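Local coordinates for PmbA-related protein (PDB 1VL4) that is of uncertain function but may act as a metallopeptidase of the U62 (PmbA/TldD) family, at residues V31-F37 with V63-K69; M150-Y156 with F181-I187; D405-S409 with V441-A445. All blocks are in the same frame, centred on the assembly; numbering follows the deposited sequence. Where two conformers were deposited one is given.

Contact 1 of 3, residues V31-F37 with V63-K69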
loop_
_atom_site.group_PDB
_atom_site.type_symbol
_atom_site.label_atom_id
_atom_site.label_comp_id
_atom_site.label_asym_id
_atom_site.label_seq_id
_atom_site.Cartn_x
_atom_site.Cartn_y
_atom_site.Cartn_z
ATOM N N VAL A 31 -1.735 19.847 30.923
ATOM C CA VAL A 31 -1.890 18.611 30.158
ATOM C C VAL A 31 -0.691 17.695 30.345
ATOM O O VAL A 31 0.345 18.118 30.884
ATOM C CB VAL A 31 -2.101 18.941 28.650
ATOM C CG1 VAL A 31 -3.274 19.884 28.482
ATOM C CG2 VAL A 31 -0.848 19.532 28.007
ATOM N N GLU A 32 -0.824 16.430 29.931
ATOM C CA GLU A 32 0.311 15.553 29.855
ATOM C C GLU A 32 0.760 15.585 28.392
ATOM O O GLU A 32 -0.029 15.937 27.510
ATOM C CB GLU A 32 -0.012 14.101 30.252
ATOM C CG GLU A 32 -0.783 13.954 31.548
ATOM C CD GLU A 32 0.018 14.380 32.759
ATOM O OE1 GLU A 32 1.250 14.555 32.646
ATOM O OE2 GLU A 32 -0.601 14.554 33.828
ATOM N N VAL A 33 2.031 15.286 28.155
ATOM C CA VAL A 33 2.538 15.098 26.793
ATOM C C VAL A 33 3.372 13.835 26.704
ATOM O O VAL A 33 4.042 13.404 27.679
ATOM C CB VAL A 33 3.301 16.358 26.252
ATOM C CG1 VAL A 33 4.636 16.556 26.992
ATOM C CG2 VAL A 33 3.510 16.277 24.783
ATOM N N GLN A 34 3.263 13.197 25.533
ATOM C CA GLN A 34 4.040 12.035 25.171
ATOM C C GLN A 34 4.672 12.243 23.806
ATOM O O GLN A 34 4.034 12.738 22.875
ATOM C CB GLN A 34 3.193 10.777 25.186
ATOM C CG GLN A 34 3.919 9.527 24.787
ATOM C CD GLN A 34 3.083 8.282 25.117
ATOM O OE1 GLN A 34 3.058 7.802 26.249
ATOM N NE2 GLN A 34 2.323 7.820 24.138
ATOM N N ILE A 35 5.949 11.895 23.724
ATOM C CA ILE A 35 6.742 12.065 22.535
ATOM C C ILE A 35 7.306 10.708 22.121
ATOM O O ILE A 35 7.951 10.007 22.912
ATOM C CB ILE A 35 7.900 13.055 22.736
ATOM C CG1 ILE A 35 7.410 14.342 23.359
ATOM C CG2 ILE A 35 8.580 13.311 21.371
ATOM C CD1 ILE A 35 8.536 15.145 23.977
ATOM N N SER A 36 7.016 10.321 20.888
ATOM C CA SER A 36 7.502 9.094 20.326
ATOM C C SER A 36 8.433 9.471 19.146
ATOM O O SER A 36 8.093 10.285 18.250
ATOM C CB SER A 36 6.350 8.204 19.866
ATOM O OG SER A 36 5.474 7.921 20.940
ATOM N N PHE A 37 9.599 8.863 19.154
ATOM C CA PHE A 37 10.670 9.148 18.211
ATOM C C PHE A 37 11.038 7.822 17.522
ATOM O O PHE A 37 11.146 6.762 18.155
ATOM C CB PHE A 37 11.783 9.840 19.015
ATOM C CG PHE A 37 13.162 9.891 18.359
ATOM C CD1 PHE A 37 13.859 8.710 18.018
ATOM C CD2 PHE A 37 13.827 11.106 18.245
ATOM C CE1 PHE A 37 15.143 8.742 17.466
ATOM C CE2 PHE A 37 15.133 11.166 17.694
ATOM C CZ PHE A 37 15.788 9.960 17.293
ATOM N N VAL A 63 8.709 12.191 14.462
ATOM C CA VAL A 63 8.388 12.485 15.861
ATOM C C VAL A 63 6.869 12.699 15.992
ATOM O O VAL A 63 6.309 13.464 15.231
ATOM C CB VAL A 63 9.143 13.707 16.335
ATOM C CG1 VAL A 63 8.809 13.981 17.740
ATOM C CG2 VAL A 63 10.601 13.438 16.225
ATOM N N GLU A 64 6.221 11.950 16.865
ATOM C CA GLU A 64 4.830 12.137 17.204
ATOM C C GLU A 64 4.741 12.822 18.555
ATOM O O GLU A 64 5.315 12.337 19.541
ATOM C CB GLU A 64 4.111 10.793 17.331
ATOM C CG GLU A 64 2.592 10.963 17.593
ATOM C CD GLU A 64 1.881 9.652 17.954
ATOM O OE1 GLU A 64 2.540 8.593 18.108
ATOM O OE2 GLU A 64 0.646 9.690 18.091
ATOM N N ILE A 65 3.972 13.899 18.600
ATOM C CA ILE A 65 3.718 14.661 19.817
ATOM C C ILE A 65 2.231 14.464 20.181
ATOM O O ILE A 65 1.339 14.852 19.400
ATOM C CB ILE A 65 4.010 16.114 19.610
ATOM C CG1 ILE A 65 5.488 16.342 19.282
ATOM C CG2 ILE A 65 3.630 16.952 20.876
ATOM C CD1 ILE A 65 5.739 17.121 18.060
ATOM N N LYS A 66 1.961 13.828 21.323
ATOM C CA LYS A 66 0.580 13.607 21.734
ATOM C C LYS A 66 0.312 14.252 23.105
ATOM O O LYS A 66 1.045 13.978 24.077
ATOM C CB LYS A 66 0.296 12.124 21.781
ATOM C CG LYS A 66 -1.142 11.729 22.094
ATOM C CD LYS A 66 -1.284 10.227 22.018
ATOM C CE LYS A 66 -1.653 9.726 20.618
ATOM N NZ LYS A 66 -1.918 8.247 20.603
ATOM N N VAL A 67 -0.718 15.084 23.168
ATOM C CA VAL A 67 -1.094 15.780 24.411
ATOM C C VAL A 67 -2.411 15.196 24.942
ATOM O O VAL A 67 -3.351 14.984 24.154
ATOM C CB VAL A 67 -1.245 17.259 24.180
ATOM C CG1 VAL A 67 -1.811 17.942 25.403
ATOM C CG2 VAL A 67 0.112 17.874 23.786
ATOM N N LEU A 68 -2.462 14.971 26.268
ATOM C CA LEU A 68 -3.578 14.273 26.953
ATOM C C LEU A 68 -4.190 15.247 27.942
ATOM O O LEU A 68 -3.494 15.805 28.762
ATOM C CB LEU A 68 -3.078 13.037 27.630
ATOM C CG LEU A 68 -4.044 12.214 28.483
ATOM C CD1 LEU A 68 -5.117 11.568 27.636
ATOM C CD2 LEU A 68 -3.227 11.148 29.212
ATOM N N LYS A 69 -5.472 15.540 27.777
ATOM C CA LYS A 69 -6.211 16.387 28.708
ATOM C C LYS A 69 -7.602 15.809 28.933
ATOM O O LYS A 69 -8.362 15.678 27.997
ATOM C CB LYS A 69 -6.339 17.798 28.180
ATOM C CG LYS A 69 -6.774 18.829 29.222
ATOM C CD LYS A 69 -6.942 20.182 28.564
ATOM C CE LYS A 69 -7.343 21.306 29.515
ATOM N NZ LYS A 69 -7.729 22.515 28.726
#

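Contact 2 of 3, residues M150-Y156 with F181-I187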
loop_
_atom_site.group_PDB
_atom_site.type_symbol
_atom_site.label_atom_id
_atom_site.label_comp_id
_atom_site.label_asym_id
_atom_site.label_seq_id
_atom_site.Cartn_x
_atom_site.Cartn_y
_atom_site.Cartn_z
ATOM N N MET A 150 14.874 -18.934 -15.456
ATOM C CA MET A 150 15.259 -17.622 -15.020
ATOM C C MET A 150 15.132 -17.444 -13.524
ATOM O O MET A 150 14.615 -18.311 -12.781
ATOM C CB MET A 150 14.438 -16.569 -15.735
ATOM C CG MET A 150 13.048 -16.385 -15.228
ATOM S SD MET A 150 12.250 -15.095 -16.212
ATOM C CE MET A 150 11.295 -16.121 -17.326
ATOM N N VAL A 151 15.603 -16.280 -13.083
ATOM C CA VAL A 151 15.592 -15.917 -11.675
ATOM C C VAL A 151 15.005 -14.509 -11.578
ATOM O O VAL A 151 15.724 -13.510 -11.628
ATOM C CB VAL A 151 17.007 -16.046 -11.066
ATOM C CG1 VAL A 151 16.949 -15.809 -9.580
ATOM C CG2 VAL A 151 17.591 -17.424 -11.362
ATOM N N PRO A 152 13.676 -14.422 -11.490
ATOM C CA PRO A 152 13.082 -13.116 -11.757
ATOM C C PRO A 152 13.416 -12.094 -10.679
ATOM O O PRO A 152 13.434 -10.899 -10.946
ATOM C CB PRO A 152 11.579 -13.416 -11.745
ATOM C CG PRO A 152 11.480 -14.934 -11.861
ATOM C CD PRO A 152 12.663 -15.449 -11.193
ATOM N N THR A 153 13.653 -12.574 -9.463
ATOM C CA THR A 153 13.919 -11.719 -8.361
ATOM C C THR A 153 14.949 -12.293 -7.405
ATOM O O THR A 153 14.917 -13.445 -7.052
ATOM C CB THR A 153 12.606 -11.367 -7.605
ATOM O OG1 THR A 153 11.750 -10.624 -8.459
ATOM C CG2 THR A 153 12.866 -10.506 -6.388
ATOM N N VAL A 154 15.876 -11.420 -7.000
ATOM C CA VAL A 154 16.639 -11.586 -5.759
ATOM C C VAL A 154 16.538 -10.256 -5.032
ATOM O O VAL A 154 16.732 -9.172 -5.620
ATOM C CB VAL A 154 18.115 -11.947 -6.009
ATOM C CG1 VAL A 154 18.922 -11.869 -4.739
ATOM C CG2 VAL A 154 18.248 -13.311 -6.637
ATOM N N MET A 155 16.197 -10.329 -3.773
ATOM C CA MET A 155 16.114 -9.141 -2.966
ATOM C C MET A 155 16.893 -9.230 -1.643
ATOM O O MET A 155 16.763 -10.167 -0.869
ATOM C CB MET A 155 14.660 -8.793 -2.727
ATOM C CG MET A 155 14.419 -7.352 -2.273
ATOM S SD MET A 155 12.756 -7.195 -1.605
ATOM C CE MET A 155 11.914 -7.940 -3.066
ATOM N N TYR A 156 17.654 -8.168 -1.391
ATOM C CA TYR A 156 18.404 -7.948 -0.162
ATOM C C TYR A 156 17.817 -6.725 0.566
ATOM O O TYR A 156 17.571 -5.678 -0.050
ATOM C CB TYR A 156 19.902 -7.702 -0.516
ATOM C CG TYR A 156 20.737 -7.268 0.705
ATOM C CD1 TYR A 156 20.791 -5.922 1.105
ATOM C CD2 TYR A 156 21.414 -8.212 1.484
ATOM C CE1 TYR A 156 21.488 -5.525 2.249
ATOM C CE2 TYR A 156 22.132 -7.828 2.581
ATOM C CZ TYR A 156 22.162 -6.471 2.976
ATOM O OH TYR A 156 22.862 -6.102 4.117
ATOM N N PHE A 181 17.501 -9.472 5.504
ATOM C CA PHE A 181 16.631 -10.405 4.740
ATOM C C PHE A 181 17.310 -10.577 3.397
ATOM O O PHE A 181 17.865 -9.607 2.822
ATOM C CB PHE A 181 15.259 -9.695 4.658
ATOM C CG PHE A 181 14.291 -10.199 3.648
ATOM C CD1 PHE A 181 13.369 -11.203 3.998
ATOM C CD2 PHE A 181 14.158 -9.566 2.398
ATOM C CE1 PHE A 181 12.364 -11.632 3.068
ATOM C CE2 PHE A 181 13.195 -9.966 1.479
ATOM C CZ PHE A 181 12.261 -11.005 1.828
ATOM N N LEU A 182 17.340 -11.814 2.897
ATOM C CA LEU A 182 17.756 -12.105 1.568
ATOM C C LEU A 182 16.762 -13.112 1.026
ATOM O O LEU A 182 16.458 -14.098 1.708
ATOM C CB LEU A 182 19.153 -12.687 1.546
ATOM C CG LEU A 182 19.853 -12.928 0.218
ATOM C CD1 LEU A 182 19.883 -11.718 -0.710
ATOM C CD2 LEU A 182 21.283 -13.452 0.449
ATOM N N PHE A 183 16.295 -12.852 -0.196
ATOM C CA PHE A 183 15.193 -13.579 -0.822
ATOM C C PHE A 183 15.605 -13.860 -2.256
ATOM O O PHE A 183 16.267 -13.060 -2.920
ATOM C CB PHE A 183 13.877 -12.757 -0.789
ATOM C CG PHE A 183 12.752 -13.267 -1.744
ATOM C CD1 PHE A 183 11.828 -14.226 -1.300
ATOM C CD2 PHE A 183 12.620 -12.778 -3.027
ATOM C CE1 PHE A 183 10.836 -14.677 -2.098
ATOM C CE2 PHE A 183 11.624 -13.246 -3.850
ATOM C CZ PHE A 183 10.708 -14.193 -3.373
ATOM N N ALA A 184 15.198 -15.018 -2.751
ATOM C CA ALA A 184 15.377 -15.356 -4.148
ATOM C C ALA A 184 14.171 -16.122 -4.672
ATOM O O ALA A 184 13.553 -16.912 -3.929
ATOM C CB ALA A 184 16.629 -16.178 -4.329
ATOM N N MET A 185 13.841 -15.880 -5.936
ATOM C CA MET A 185 12.758 -16.610 -6.619
ATOM C C MET A 185 13.262 -17.107 -7.968
ATOM O O MET A 185 13.836 -16.329 -8.756
ATOM C CB MET A 185 11.498 -15.727 -6.799
ATOM C CG MET A 185 10.264 -16.538 -7.267
ATOM S SD MET A 185 9.352 -15.677 -8.547
ATOM C CE MET A 185 8.840 -16.983 -9.657
ATOM N N ALA A 186 13.033 -18.395 -8.233
ATOM C CA ALA A 186 13.453 -19.009 -9.468
ATOM C C ALA A 186 12.262 -19.582 -10.251
ATOM O O ALA A 186 11.225 -19.891 -9.688
ATOM C CB ALA A 186 14.498 -20.052 -9.197
ATOM N N ILE A 187 12.397 -19.630 -11.566
ATOM C CA ILE A 187 11.407 -20.297 -12.466
ATOM C C ILE A 187 12.046 -21.471 -13.202
ATOM O O ILE A 187 13.067 -21.295 -13.878
ATOM C CB ILE A 187 10.812 -19.307 -13.489
ATOM C CG1 ILE A 187 10.078 -18.184 -12.731
ATOM C CG2 ILE A 187 9.870 -20.033 -14.492
ATOM C CD1 ILE A 187 9.489 -17.123 -13.582
#

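Contact 3 of 3, residues D405-S409 with V441-A445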
loop_
_atom_site.group_PDB
_atom_site.type_symbol
_atom_site.label_atom_id
_atom_site.label_comp_id
_atom_site.label_asym_id
_atom_site.label_seq_id
_atom_site.Cartn_x
_atom_site.Cartn_y
_atom_site.Cartn_z
ATOM N N ASP A 405 -2.439 -26.225 -9.900
ATOM C CA ASP A 405 -3.705 -25.546 -10.031
ATOM C C ASP A 405 -4.652 -26.004 -8.956
ATOM O O ASP A 405 -5.724 -26.537 -9.237
ATOM C CB ASP A 405 -4.304 -25.848 -11.411
ATOM C CG ASP A 405 -3.436 -25.347 -12.544
ATOM O OD1 ASP A 405 -2.920 -24.209 -12.452
ATOM O OD2 ASP A 405 -3.298 -26.095 -13.533
ATOM N N ILE A 406 -4.241 -25.849 -7.706
ATOM C CA ILE A 406 -5.140 -26.190 -6.622
ATOM C C ILE A 406 -5.496 -24.993 -5.754
ATOM O O ILE A 406 -4.730 -24.047 -5.615
ATOM C CB ILE A 406 -4.609 -27.351 -5.753
ATOM C CG1 ILE A 406 -3.181 -27.084 -5.286
ATOM C CG2 ILE A 406 -4.734 -28.656 -6.534
ATOM C CD1 ILE A 406 -2.825 -27.850 -4.031
ATOM N N THR A 407 -6.704 -25.061 -5.224
ATOM C CA THR A 407 -7.196 -24.133 -4.252
ATOM C C THR A 407 -7.496 -24.903 -2.968
ATOM O O THR A 407 -8.033 -26.009 -2.993
ATOM C CB THR A 407 -8.484 -23.441 -4.773
ATOM O OG1 THR A 407 -8.135 -22.555 -5.840
ATOM C CG2 THR A 407 -9.185 -22.635 -3.665
ATOM N N ILE A 408 -7.143 -24.302 -1.842
ATOM C CA ILE A 408 -7.591 -24.808 -0.578
ATOM C C ILE A 408 -8.558 -23.831 0.010
ATOM O O ILE A 408 -8.431 -22.608 -0.184
ATOM C CB ILE A 408 -6.426 -25.062 0.414
ATOM C CG1 ILE A 408 -5.586 -23.808 0.618
ATOM C CG2 ILE A 408 -5.553 -26.234 -0.074
ATOM C CD1 ILE A 408 -4.628 -23.952 1.746
ATOM N N SER A 409 -9.521 -24.377 0.745
ATOM C CA SER A 409 -10.497 -23.574 1.444
ATOM C C SER A 409 -10.899 -24.214 2.768
ATOM O O SER A 409 -10.762 -25.409 2.968
ATOM C CB SER A 409 -11.720 -23.389 0.566
ATOM O OG SER A 409 -12.378 -24.621 0.436
ATOM N N VAL A 441 -7.935 -33.201 7.753
ATOM C CA VAL A 441 -8.505 -33.123 6.431
ATOM C C VAL A 441 -8.788 -31.664 6.085
ATOM O O VAL A 441 -9.160 -30.883 6.946
ATOM C CB VAL A 441 -9.776 -34.051 6.294
ATOM C CG1 VAL A 441 -10.924 -33.593 7.171
ATOM C CG2 VAL A 441 -10.242 -34.135 4.877
ATOM N N LEU A 442 -8.616 -31.306 4.819
ATOM C CA LEU A 442 -8.967 -29.976 4.349
ATOM C C LEU A 442 -9.612 -30.075 2.973
ATOM O O LEU A 442 -9.351 -31.016 2.234
ATOM C CB LEU A 442 -7.694 -29.149 4.267
ATOM C CG LEU A 442 -7.714 -27.681 4.626
ATOM C CD1 LEU A 442 -8.227 -27.417 6.058
ATOM C CD2 LEU A 442 -6.268 -27.159 4.410
ATOM N N ASP A 443 -10.450 -29.097 2.644
ATOM C CA ASP A 443 -11.059 -29.015 1.314
ATOM C C ASP A 443 -10.052 -28.523 0.293
ATOM O O ASP A 443 -9.514 -27.425 0.430
ATOM C CB ASP A 443 -12.272 -28.070 1.303
ATOM C CG ASP A 443 -13.431 -28.597 2.120
ATOM O OD1 ASP A 443 -13.212 -29.115 3.234
ATOM O OD2 ASP A 443 -14.570 -28.513 1.637
ATOM N N VAL A 444 -9.819 -29.335 -0.726
ATOM C CA VAL A 444 -8.942 -29.007 -1.833
ATOM C C VAL A 444 -9.767 -29.017 -3.150
ATOM O O VAL A 444 -10.572 -29.938 -3.385
ATOM C CB VAL A 444 -7.803 -30.049 -1.932
ATOM C CG1 VAL A 444 -6.817 -29.693 -3.057
ATOM C CG2 VAL A 444 -7.073 -30.182 -0.584
ATOM N N ALA A 445 -9.571 -28.015 -4.009
ATOM C CA ALA A 445 -10.254 -27.982 -5.317
ATOM C C ALA A 445 -9.258 -28.086 -6.457
ATOM O O ALA A 445 -8.203 -27.443 -6.391
ATOM C CB ALA A 445 -11.052 -26.722 -5.449
HETATM O O HOH W 1 -11.776 -27.343 4.869
#

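Contact 1 of 3, residues V31-F37 with V63-K69
Six backbone hydrogen bonds hold 31-37 and 63-69 together as the far ends of the beta hairpin of strands 32-48 and 51-69. They come in reciprocal pairs, Glu32 with Leu68, Gln34 with Lys66 and Ser36 with Glu64; Gln34 N to Lys66 O and Lys66 N to Gln34 O both measure 2.8 Å. Between these pairs lie CA-H...O contacts, such as Ile35 CA to Glu64 O (3.3 Å). Apolar contacts gather on the face of Val33, Ile35, Val63, Ile65 and Val67, where Val33 CG2 is 3.9 Å from Val67 CG2 and Ile35 CG2 is 3.7 Å from Val63 CG1. The beta-branched valines and isoleucines suit extended backbone and fill this face, against which helices 15-29 and 84-93 pack. On the other face, within 63-69, Glu64 OE2 and Lys66 NZ make a long salt bridge (3.9 Å), while Gln34 OE1 and Glu32 OE1 are hydrogen-bonded to Asn167 and Thr168. This implies an amphipathic sheet region, apolar under the helices and, Leu68 apart, polar opposite.

Contact 2 of 3, residues M150-Y156 with F181-I187
A beta bulge interrupts this antiparallel pairing, in which strands 148-167 and 172-188 form a hairpin. Met150 starts in register with Ile187: Ile187 N donates to Met150 O at 2.9 Å, while the return bond is weak. Val151 then turns its side chain to helix 128-143, a buried place suited to a compact apolar residue. Pro152 has no amide hydrogen to offer Met185 O, so the bulge suits it; its ring packs on Ile187, CG to CD1 3.4 Å. One step out of phase, Thr153 O accepts from Met185 N at 2.9 Å, and its methyl CG2 meets the edge of the Phe183 ring. Val154 lies opposite Ala184 on the buried face, where the small alanine leaves room for helix 210-223. Met155 exchanges two backbone hydrogen bonds with Phe183, its flexible thioether reaching the Phe181 ring edge. Tyr156 is buried, and its hydroxyl is satisfied by a hydrogen bond to Asp158; toward the partner strand, Tyr156 CB sits 4.0 Å from Leu182 CD1.

Contact 3 of 3, residues D405-S409 with V441-A445
Ala445, the last modelled residue, closes an antiparallel strand pair in the mixed sheet of the C-terminal part of the protein, and it has the largest area buried here, 60 Å². Its backbone does the work: Ala445 N donates to Thr407 O at 2.7 Å and Thr407 N to Ala445 O at 3.0 Å. A small side chain therefore suffices, lying beside Thr407 at an exposed edge, the two CB atoms 4.2 Å apart. Ser409 buries 54 Å². Its N donates to Asp443 O at 3.1 Å, and its small hydroxyl fits close over the neighbouring strand, OG 3.6 Å from Asp443 CB. Asp443, with 49 Å² covered, has its carboxylate on the exposed side, where a charge can be solvated, and touches Lys234. Ile408 and Val444, a non-hydrogen-bonded pair, point to the opposite, buried face with CG2 atoms 4.3 Å apart; strands 233-239 and 365-372 supply further apolar neighbours. The axes of 406-409 and 441-444 make 130° rather than 180°, and the pairing loosens at Ser409 and Asp443; there a water replaces the return bond, donating to Ser409 O at 2.9 Å and accepting from Asp443 N at 3.1 Å.

How the contacts relate
The contacts follow one another in series along the chain, in the N-terminal, central and C-terminal regions of the protein in turn. Contacts 1 and 2 belong to one six-stranded antiparallel sheet. Each joins the two strands of a hairpin, and the hairpins meet where strand 32-48 neighbours strand 148-167. The two centres stand about 42 Å apart, with nearest atoms about 21 Å apart, so the sheet carries distinct helix-covered regions near opposite ends of its long strands. Contact 3 lies about 27 Å from contact 2 and about 49 Å from contact 1, centre to centre. The protein thus combines one long sheet shared by the first two regions, and a different, mixed sheet in the C-terminal region.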